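Local coordinates for protein Abbfa_003403 (Acinetobacter baumannii, PDB 4ZXH) that probably assembles and releases a peptide product as a nonribosomal peptide synthetase with condensation, adenylation, carrier and thioesterase domains, at residues A[464-467]-A[468-471]; A[714-717]-A[718-722]; A[1140-1143]-A[1144-1148]; A[1198-1202]-A[1203-1207]. All blocks are in the same frame, centred on the assembly; numbering follows the deposited sequence.

Overall arrangement
All four contacts are local, each made within a few consecutive residues, but they sit in different parts of a long multidomain chain. Contact 1 lies in the loop between helices 428-447 and 483-494 and packs on adenylation strands; contact 2 lies within the adenylation domain. Contacts 3 and 4 share the thioesterase domain, their centres about 34 Å apart. Contact 3 lies on a single helix next to the central sheet; its touching residues are all buried and regular backbone bonds dominate. Contact 2, also buried, joins a strand to the helix after it through a tryptophan. Contact 1 is a mostly buried, apolar loop turn, whereas contact 4 starts a short helix with an apolar inner side and exposed outer residues.

Contact 1. Residues A[464-467]-A[468-471]; sequences DGIQ and FEAL
I466 begins the contact by reaching across a turn to L471, five residues on. Its CG1 branch runs anti to the backbone N (chi1 -154°), which carries I466 CD1 to 3.9 Å from L471 CB, and the two side chains meet at a slant. The second branch, CG2, lies against the F468 carbonyl, and the E469 carboxylate also comes near CG2; a weak, long ion pair links E469 to R472. A beta-branched isoleucine suits this place because it covers two points of the turn at once. The turn itself is tied by L471 N bonding to F468 O at 3.1 Å. It lies in the loop that leads from helix 428-447 of the condensation domain to helix 483-494, and it is fastened to adenylation-domain strands: L471 shares backbone bonds with L794. At Q467 the aliphatic base serves the contact, Q467 CB standing 4.3 Å from L471 CD1, while the amide leaves the turn and NE2 bonds to V796 O. The Q467 carbonyl oxygen lies over one face of the F468 ring. Q467, F468 and L471 all rest on L855 of strand 846-855.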
loop_
_atom_site.group_PDB
_atom_site.type_symbol
_atom_site.label_atom_id
_atom_site.label_comp_id
_atom_site.label_asym_id
_atom_site.label_seq_id
_atom_site.Cartn_x
_atom_site.Cartn_y
_atom_site.Cartn_z
ATOM N N ASP A 464 -39.459 5.661 2.389
ATOM C CA ASP A 464 -40.340 4.548 2.045
ATOM C C ASP A 464 -39.727 3.202 2.391
ATOM O O ASP A 464 -39.744 2.286 1.573
ATOM C CB ASP A 464 -40.703 4.574 0.553
ATOM C CG ASP A 464 -41.726 5.653 0.210
ATOM O OD1 ASP A 464 -42.380 6.191 1.130
ATOM O OD2 ASP A 464 -41.892 5.948 -0.994
ATOM N N GLY A 465 -39.186 3.086 3.600
ATOM C CA GLY A 465 -38.604 1.836 4.061
ATOM C C GLY A 465 -37.557 1.233 3.135
ATOM O O GLY A 465 -37.537 0.021 2.925
ATOM N N ILE A 466 -36.707 2.084 2.563
ATOM C CA ILE A 466 -35.547 1.649 1.784
ATOM C C ILE A 466 -34.465 2.733 1.774
ATOM O O ILE A 466 -34.753 3.920 1.939
ATOM C CB ILE A 466 -35.916 1.294 0.329
ATOM C CG1 ILE A 466 -34.907 0.288 -0.233
ATOM C CG2 ILE A 466 -35.971 2.543 -0.547
ATOM C CD1 ILE A 466 -35.437 -0.514 -1.364
ATOM N N GLN A 467 -33.219 2.318 1.585
ATOM C CA GLN A 467 -32.074 3.215 1.666
ATOM C C GLN A 467 -31.921 4.136 0.459
ATOM O O GLN A 467 -31.532 5.295 0.613
ATOM C CB GLN A 467 -30.803 2.402 1.863
ATOM C CG GLN A 467 -30.588 1.956 3.301
ATOM C CD GLN A 467 -30.064 0.533 3.406
ATOM O OE1 GLN A 467 -30.485 -0.360 2.656
ATOM N NE2 GLN A 467 -29.133 0.316 4.335
ATOM N N PHE A 468 -32.217 3.626 -0.732
ATOM C CA PHE A 468 -32.241 4.428 -1.960
ATOM C C PHE A 468 -33.352 3.900 -2.852
ATOM O O PHE A 468 -33.675 2.721 -2.796
ATOM C CB PHE A 468 -30.884 4.388 -2.668
ATOM C CG PHE A 468 -29.816 5.126 -1.933
ATOM C CD1 PHE A 468 -29.750 6.514 -1.980
ATOM C CD2 PHE A 468 -28.917 4.449 -1.123
ATOM C CE1 PHE A 468 -28.767 7.220 -1.272
ATOM C CE2 PHE A 468 -27.934 5.144 -0.404
ATOM C CZ PHE A 468 -27.863 6.535 -0.483
ATOM N N GLU A 469 -33.955 4.747 -3.675
ATOM C CA GLU A 469 -35.064 4.251 -4.481
ATOM C C GLU A 469 -34.549 3.304 -5.584
ATOM O O GLU A 469 -35.283 2.447 -6.080
ATOM C CB GLU A 469 -35.880 5.409 -5.067
ATOM C CG GLU A 469 -37.191 4.973 -5.724
ATOM C CD GLU A 469 -38.044 4.064 -4.827
ATOM O OE1 GLU A 469 -38.289 4.443 -3.658
ATOM O OE2 GLU A 469 -38.440 2.956 -5.281
ATOM N N ALA A 470 -33.281 3.441 -5.944
ATOM C CA ALA A 470 -32.670 2.545 -6.920
ATOM C C ALA A 470 -32.689 1.100 -6.434
ATOM O O ALA A 470 -32.844 0.175 -7.235
ATOM C CB ALA A 470 -31.241 2.976 -7.224
ATOM N N LEU A 471 -32.557 0.918 -5.120
ATOM C CA LEU A 471 -32.471 -0.409 -4.503
ATOM C C LEU A 471 -33.791 -1.189 -4.479
ATOM O O LEU A 471 -33.817 -2.376 -4.129
ATOM C CB LEU A 471 -31.929 -0.278 -3.081
ATOM C CG LEU A 471 -30.474 0.181 -3.108
ATOM C CD1 LEU A 471 -29.858 0.199 -1.721
ATOM C CD2 LEU A 471 -29.701 -0.708 -4.053
#

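Contact 2. Residues A[714-717]-A[718-722]; sequences LQAT and PATWK
W721 turns back from the helix to the strand, and around it the contact is tight. L714 CD2 stands 3.4 Å from W721 CH2, meeting the ring obliquely. A716 offers its methyl to one face: A716 CB sits 4.0 Å from the centroid of the W721 five-membered ring, 27° off the normal, a CH-pi contact for which a small alanine leaves room. With CG beside the backbone N (chi1 -71°), the indole swings toward the strand; W721 NE1 makes only a weak bond to A716 O at 3.0 Å, its stronger partner being L738 O. Buried T717 holds the N-cap position without a side-chain capping bond; its OG1 bonds instead to K953 O, and its carbonyl accepts two weak bonds, from T720 N and W721 N. P718, lacking an N-H, fits a helix start. The looser side belongs to partly exposed A719, whose CB is 4.0 Å from T717 OG1, and to T720, whose OG1 lies 3.7 Å from T717 OG1. In this beta-alpha-beta unit strand 713-716 pairs in parallel with strand 735-740, and W721 touches A737 and C739 of that strand and L752 of helix 746-753.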
loop_
_atom_site.group_PDB
_atom_site.type_symbol
_atom_site.label_atom_id
_atom_site.label_comp_id
_atom_site.label_asym_id
_atom_site.label_seq_id
_atom_site.Cartn_x
_atom_site.Cartn_y
_atom_site.Cartn_z
ATOM N N LEU A 714 -23.683 -15.003 -24.466
ATOM C CA LEU A 714 -22.865 -15.969 -23.742
ATOM C C LEU A 714 -22.815 -15.593 -22.274
ATOM O O LEU A 714 -22.452 -14.467 -21.933
ATOM C CB LEU A 714 -21.445 -16.035 -24.323
ATOM C CG LEU A 714 -20.453 -17.007 -23.666
ATOM C CD1 LEU A 714 -20.912 -18.425 -23.827
ATOM C CD2 LEU A 714 -19.070 -16.865 -24.257
ATOM N N GLN A 715 -23.193 -16.524 -21.405
ATOM C CA GLN A 715 -23.057 -16.306 -19.967
ATOM C C GLN A 715 -22.079 -17.327 -19.379
ATOM O O GLN A 715 -22.082 -18.502 -19.754
ATOM C CB GLN A 715 -24.425 -16.363 -19.278
ATOM C CG GLN A 715 -24.428 -17.086 -17.960
ATOM C CD GLN A 715 -25.700 -16.897 -17.139
ATOM O OE1 GLN A 715 -26.187 -15.786 -16.940
ATOM N NE2 GLN A 715 -26.285 -18.020 -16.724
ATOM N N ALA A 716 -21.229 -16.852 -18.474
ATOM C CA ALA A 716 -20.122 -17.640 -17.958
ATOM C C ALA A 716 -19.513 -16.997 -16.715
ATOM O O ALA A 716 -19.523 -15.773 -16.571
ATOM C CB ALA A 716 -19.050 -17.808 -19.029
ATOM N N THR A 717 -18.976 -17.827 -15.826
ATOM C CA THR A 717 -18.178 -17.338 -14.711
ATOM C C THR A 717 -16.843 -16.789 -15.223
ATOM O O THR A 717 -16.360 -17.200 -16.294
ATOM C CB THR A 717 -17.914 -18.448 -13.690
ATOM O OG1 THR A 717 -17.113 -19.471 -14.297
ATOM C CG2 THR A 717 -19.236 -19.044 -13.205
ATOM N N PRO A 718 -16.243 -15.851 -14.466
ATOM C CA PRO A 718 -14.922 -15.285 -14.794
ATOM C C PRO A 718 -13.903 -16.311 -15.259
ATOM O O PRO A 718 -13.207 -16.062 -16.238
ATOM C CB PRO A 718 -14.489 -14.660 -13.478
ATOM C CG PRO A 718 -15.812 -14.130 -12.908
ATOM C CD PRO A 718 -16.860 -15.166 -13.309
ATOM N N ALA A 719 -13.833 -17.451 -14.582
ATOM C CA ALA A 719 -12.892 -18.504 -14.947
ATOM C C ALA A 719 -12.949 -18.827 -16.429
ATOM O O ALA A 719 -11.915 -18.928 -17.080
ATOM C CB ALA A 719 -13.162 -19.748 -14.141
ATOM N N THR A 720 -14.158 -18.973 -16.962
ATOM C CA THR A 720 -14.325 -19.263 -18.380
ATOM C C THR A 720 -13.882 -18.074 -19.230
ATOM O O THR A 720 -13.196 -18.249 -20.239
ATOM C CB THR A 720 -15.782 -19.611 -18.728
ATOM O OG1 THR A 720 -16.311 -20.536 -17.771
ATOM C CG2 THR A 720 -15.865 -20.230 -20.098
ATOM N N TRP A 721 -14.263 -16.863 -18.826
ATOM C CA TRP A 721 -13.892 -15.669 -19.596
ATOM C C TRP A 721 -12.384 -15.507 -19.649
ATOM O O TRP A 721 -11.835 -15.193 -20.707
ATOM C CB TRP A 721 -14.529 -14.405 -19.024
ATOM C CG TRP A 721 -16.015 -14.318 -19.235
ATOM C CD1 TRP A 721 -16.979 -14.351 -18.269
ATOM C CD2 TRP A 721 -16.709 -14.189 -20.486
ATOM N NE1 TRP A 721 -18.233 -14.250 -18.839
ATOM C CE2 TRP A 721 -18.096 -14.155 -20.204
ATOM C CE3 TRP A 721 -16.297 -14.108 -21.822
ATOM C CZ2 TRP A 721 -19.065 -14.042 -21.192
ATOM C CZ3 TRP A 721 -17.256 -13.993 -22.804
ATOM C CH2 TRP A 721 -18.626 -13.957 -22.487
ATOM N N LYS A 722 -11.718 -15.728 -18.512
ATOM C CA LYS A 722 -10.251 -15.731 -18.464
ATOM C C LYS A 722 -9.710 -16.763 -19.444
ATOM O O LYS A 722 -8.802 -16.462 -20.217
ATOM C CB LYS A 722 -9.723 -16.020 -17.046
ATOM C CG LYS A 722 -9.897 -14.872 -16.051
ATOM C CD LYS A 722 -9.731 -15.336 -14.601
ATOM C CE LYS A 722 -10.162 -14.249 -13.597
ATOM N NZ LYS A 722 -10.257 -14.783 -12.194
#

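Contact 3. Residues A[1140-1143]-A[1144-1148]; sequences GAIA and YEISR
Backbone bonds run from Y1144 N to G1140 O, E1145 N to A1141 O, I1146 N to I1142 O and S1147 N to A1143 O, the regular i+4 to i ladder of an alpha helix. S1147 adds a side-chain bond to this ladder: with OG beside the backbone N (chi1 -54°), S1147 OG turns back and donates to A1143 O at 2.7 Å. That oxygen is thus gripped twice, S1147 N and OG arriving from opposite faces of its carbonyl plane, so a buried hydroxyl is satisfied within the helix itself. The apolar share falls to I1142 and I1146, which lie side by side and point the same way, CG2 of I1142 being 3.9 Å from CD1 of I1146; both rest on F1070. Among the charges, R1148 forms a salt bridge with E1145 side-on, R1148 NE to E1145 OE1 at 3.0 Å and R1148 NH2 to E1145 OE2 at 3.1 Å. Y1253 OH also bonds to OE1, and Q1149 NE2 to OE2. Of the polar and aromatic partners, Y1144 OH bonds to E1258 O and its ring meets W1280 edge-to-face. Small A1143 suits close packing on I1160 and F1070, as G1140 does beside the elbow. This helix follows strand 1131-1136 and a GxCxG turn consistent with a nucleophile elbow, as in the alpha/beta-hydrolase fold of thioesterases.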
loop_
_atom_site.group_PDB
_atom_site.type_symbol
_atom_site.label_atom_id
_atom_site.label_comp_id
_atom_site.label_asym_id
_atom_site.label_seq_id
_atom_site.Cartn_x
_atom_site.Cartn_y
_atom_site.Cartn_z
ATOM N N GLY A 1140 49.244 -6.511 3.712
ATOM C CA GLY A 1140 50.488 -6.422 4.454
ATOM C C GLY A 1140 51.683 -6.019 3.599
ATOM O O GLY A 1140 52.503 -5.200 4.040
ATOM N N ALA A 1141 51.782 -6.565 2.381
ATOM C CA ALA A 1141 52.898 -6.230 1.483
ATOM C C ALA A 1141 52.827 -4.780 0.981
ATOM O O ALA A 1141 53.842 -4.102 0.905
ATOM C CB ALA A 1141 52.945 -7.173 0.325
ATOM N N ILE A 1142 51.629 -4.310 0.639
ATOM C CA ILE A 1142 51.416 -2.900 0.322
ATOM C C ILE A 1142 51.867 -2.011 1.471
ATOM O O ILE A 1142 52.640 -1.065 1.256
ATOM C CB ILE A 1142 49.953 -2.613 0.011
ATOM C CG1 ILE A 1142 49.540 -3.356 -1.261
ATOM C CG2 ILE A 1142 49.714 -1.128 -0.129
ATOM C CD1 ILE A 1142 48.108 -3.169 -1.639
ATOM N N ALA A 1143 51.412 -2.339 2.687
ATOM C CA ALA A 1143 51.798 -1.608 3.903
ATOM C C ALA A 1143 53.300 -1.489 4.064
ATOM O O ALA A 1143 53.811 -0.443 4.470
ATOM C CB ALA A 1143 51.223 -2.269 5.123
ATOM N N TYR A 1144 54.003 -2.571 3.744
ATOM C CA TYR A 1144 55.453 -2.595 3.837
ATOM C C TYR A 1144 56.036 -1.562 2.894
ATOM O O TYR A 1144 56.865 -0.745 3.304
ATOM C CB TYR A 1144 55.982 -3.991 3.513
ATOM C CG TYR A 1144 57.454 -4.225 3.812
ATOM C CD1 TYR A 1144 57.915 -4.312 5.122
ATOM C CD2 TYR A 1144 58.365 -4.419 2.786
ATOM C CE1 TYR A 1144 59.249 -4.552 5.401
ATOM C CE2 TYR A 1144 59.703 -4.669 3.049
ATOM C CZ TYR A 1144 60.142 -4.729 4.355
ATOM O OH TYR A 1144 61.477 -4.976 4.616
ATOM N N GLU A 1145 55.578 -1.571 1.641
ATOM C CA GLU A 1145 56.120 -0.641 0.646
ATOM C C GLU A 1145 55.714 0.810 0.945
ATOM O O GLU A 1145 56.478 1.745 0.696
ATOM C CB GLU A 1145 55.682 -1.034 -0.773
ATOM C CG GLU A 1145 56.055 -0.014 -1.854
ATOM C CD GLU A 1145 57.570 0.183 -2.006
ATOM O OE1 GLU A 1145 58.351 -0.710 -1.591
ATOM O OE2 GLU A 1145 57.976 1.236 -2.551
ATOM N N ILE A 1146 54.519 0.999 1.491
ATOM C CA ILE A 1146 54.108 2.332 1.903
ATOM C C ILE A 1146 55.000 2.820 3.037
ATOM O O ILE A 1146 55.422 3.979 3.028
ATOM C CB ILE A 1146 52.648 2.370 2.316
ATOM C CG1 ILE A 1146 51.781 2.342 1.064
ATOM C CG2 ILE A 1146 52.345 3.626 3.072
ATOM C CD1 ILE A 1146 50.323 2.419 1.355
ATOM N N SER A 1147 55.320 1.937 3.983
ATOM C CA SER A 1147 56.265 2.290 5.044
ATOM C C SER A 1147 57.612 2.686 4.476
ATOM O O SER A 1147 58.187 3.682 4.895
ATOM C CB SER A 1147 56.466 1.138 6.012
ATOM O OG SER A 1147 55.231 0.685 6.513
ATOM N N ARG A 1148 58.104 1.894 3.526
ATOM C CA ARG A 1148 59.414 2.111 2.920
ATOM C C ARG A 1148 59.499 3.501 2.308
ATOM O O ARG A 1148 60.555 4.143 2.362
ATOM C CB ARG A 1148 59.717 1.044 1.851
ATOM C CG ARG A 1148 61.206 0.940 1.477
ATOM C CD ARG A 1148 61.482 0.074 0.240
ATOM N NE ARG A 1148 60.932 0.669 -0.978
ATOM C CZ ARG A 1148 61.473 1.701 -1.627
ATOM N NH1 ARG A 1148 62.590 2.264 -1.176
ATOM N NH2 ARG A 1148 60.893 2.176 -2.729
#

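Contact 4. Residues A[1198-1202]-A[1203-1207]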
loop_
_atom_site.group_PDB
_atom_site.type_symbol
_atom_site.label_atom_id
_atom_site.label_comp_id
_atom_site.label_asym_id
_atom_site.label_seq_id
_atom_site.Cartn_x
_atom_site.Cartn_y
_atom_site.Cartn_z
ATOM N N LEU A 1198 34.040 -22.068 -3.928
ATOM C CA LEU A 1198 33.546 -22.074 -5.283
ATOM C C LEU A 1198 34.635 -22.746 -6.107
ATOM O O LEU A 1198 35.736 -22.224 -6.225
ATOM C CB LEU A 1198 33.250 -20.659 -5.752
ATOM C CG LEU A 1198 32.820 -20.509 -7.198
ATOM C CD1 LEU A 1198 31.542 -21.292 -7.418
ATOM C CD2 LEU A 1198 32.656 -19.035 -7.513
ATOM N N THR A 1199 34.337 -23.937 -6.612
ATOM C CA THR A 1199 35.313 -24.762 -7.308
ATOM C C THR A 1199 34.979 -24.883 -8.793
ATOM O O THR A 1199 34.176 -25.718 -9.196
ATOM C CB THR A 1199 35.397 -26.170 -6.704
ATOM O OG1 THR A 1199 35.784 -26.086 -5.329
ATOM C CG2 THR A 1199 36.430 -26.996 -7.434
ATOM N N ILE A 1200 35.582 -24.024 -9.601
ATOM C CA ILE A 1200 35.496 -24.153 -11.043
ATOM C C ILE A 1200 36.856 -24.671 -11.508
ATOM O O ILE A 1200 37.837 -23.928 -11.540
ATOM C CB ILE A 1200 35.176 -22.821 -11.740
ATOM C CG1 ILE A 1200 34.084 -22.038 -11.008
ATOM C CG2 ILE A 1200 34.776 -23.062 -13.164
ATOM C CD1 ILE A 1200 32.762 -22.673 -11.062
ATOM N N PRO A 1201 36.931 -25.960 -11.836
ATOM C CA PRO A 1201 38.225 -26.528 -12.236
ATOM C C PRO A 1201 38.781 -25.894 -13.505
ATOM O O PRO A 1201 38.025 -25.669 -14.449
ATOM C CB PRO A 1201 37.898 -28.006 -12.471
ATOM C CG PRO A 1201 36.637 -28.256 -11.682
ATOM C CD PRO A 1201 35.865 -26.976 -11.769
ATOM N N ALA A 1202 40.083 -25.611 -13.522
ATOM C CA ALA A 1202 40.746 -25.072 -14.709
ATOM C C ALA A 1202 40.442 -25.918 -15.914
ATOM O O ALA A 1202 40.248 -25.390 -17.000
ATOM C CB ALA A 1202 42.248 -24.998 -14.511
ATOM N N GLN A 1203 40.399 -27.235 -15.720
ATOM C CA GLN A 1203 40.144 -28.147 -16.831
ATOM C C GLN A 1203 38.760 -27.936 -17.458
ATOM O O GLN A 1203 38.605 -28.074 -18.672
ATOM C CB GLN A 1203 40.272 -29.600 -16.394
ATOM C CG GLN A 1203 40.254 -30.553 -17.587
ATOM C CD GLN A 1203 39.903 -31.980 -17.207
ATOM O OE1 GLN A 1203 39.774 -32.312 -16.026
ATOM N NE2 GLN A 1203 39.733 -32.831 -18.211
ATOM N N TYR A 1204 37.760 -27.610 -16.638
ATOM C CA TYR A 1204 36.419 -27.369 -17.156
ATOM C C TYR A 1204 36.406 -26.108 -18.009
ATOM O O TYR A 1204 35.840 -26.087 -19.097
ATOM C CB TYR A 1204 35.406 -27.250 -16.017
ATOM C CG TYR A 1204 33.985 -27.013 -16.487
ATOM C CD1 TYR A 1204 33.205 -28.059 -16.944
ATOM C CD2 TYR A 1204 33.426 -25.747 -16.468
ATOM C CE1 TYR A 1204 31.917 -27.854 -17.378
ATOM C CE2 TYR A 1204 32.123 -25.533 -16.903
ATOM C CZ TYR A 1204 31.376 -26.593 -17.356
ATOM O OH TYR A 1204 30.083 -26.402 -17.795
ATOM N N LEU A 1205 37.060 -25.064 -17.510
ATOM C CA LEU A 1205 37.144 -23.786 -18.210
ATOM C C LEU A 1205 37.848 -23.896 -19.571
ATOM O O LEU A 1205 37.428 -23.258 -20.541
ATOM C CB LEU A 1205 37.855 -22.753 -17.324
ATOM C CG LEU A 1205 37.096 -22.404 -16.038
ATOM C CD1 LEU A 1205 37.888 -21.485 -15.121
ATOM C CD2 LEU A 1205 35.743 -21.787 -16.363
ATOM N N ARG A 1206 38.906 -24.704 -19.648
ATOM C CA ARG A 1206 39.680 -24.840 -20.890
ATOM C C ARG A 1206 38.850 -25.358 -22.063
ATOM O O ARG A 1206 39.209 -25.140 -23.218
ATOM C CB ARG A 1206 40.883 -25.759 -20.677
ATOM C CG ARG A 1206 41.927 -25.161 -19.764
ATOM C CD ARG A 1206 43.211 -25.970 -19.689
ATOM N NE ARG A 1206 44.143 -25.343 -18.754
ATOM C CZ ARG A 1206 44.424 -25.818 -17.545
ATOM N NH1 ARG A 1206 43.865 -26.950 -17.130
ATOM N NH2 ARG A 1206 45.269 -25.166 -16.752
ATOM N N GLU A 1207 37.739 -26.028 -21.762
ATOM C CA GLU A 1207 36.843 -26.559 -22.791
ATOM C C GLU A 1207 35.983 -25.456 -23.418
ATOM O O GLU A 1207 35.321 -25.681 -24.427
ATOM C CB GLU A 1207 35.920 -27.653 -22.217
ATOM C CG GLU A 1207 36.588 -28.752 -21.385
ATOM C CD GLU A 1207 37.644 -29.548 -22.142
ATOM O OE1 GLU A 1207 37.471 -29.798 -23.362
ATOM O OE2 GLU A 1207 38.646 -29.941 -21.498
#
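I1200, P1201 and A1202 meet Y1204, L1205 and R1206 in a helix-start contact, where an extended loop turns into the short helix 1202-1206 of the thioesterase domain. The turn lies between helices 1179-1191 and 1210-1223, in the helical insertion between strands 1157-1163 and 1262-1267 that is consistent with the lid of such domains. P1201 stands at the N-cap. P1201 O accepts L1205 N at 3.3 Å and more weakly Y1204 N at 2.9 Å, while A1202 O takes R1206 N at 3.0 Å. Proline suits the start because it has no N-H to satisfy. On the inner side I1200 crosses L1205 at about a right angle, I1200 CG2 lying 3.6 Å from L1205 CD2. That branch runs anti to the backbone N of I1200, which aims it at the leucine, while L1205 is further packed by M1213 and L1183. I1200 CG2 also comes 4.5 Å from Y1204 CD2, obliquely to a ring that meets H1216 as well. P1201 CD approaches Y1204 CB more loosely, at 4.3 Å. On another side A1202 CB lies 3.6 Å from R1206 NH1; the R1206 chain, extended from CG to NE, runs past A1202 so that its guanidinium face covers the small methyl, and R1206 NE forms a salt bridge with D1178. The chemistry is therefore divided: aliphatic packing seats the turn between its neighbouring helices, and the arginine's charge, paired with D1178, probably ties the short helix to the chain just before helix 1179-1191.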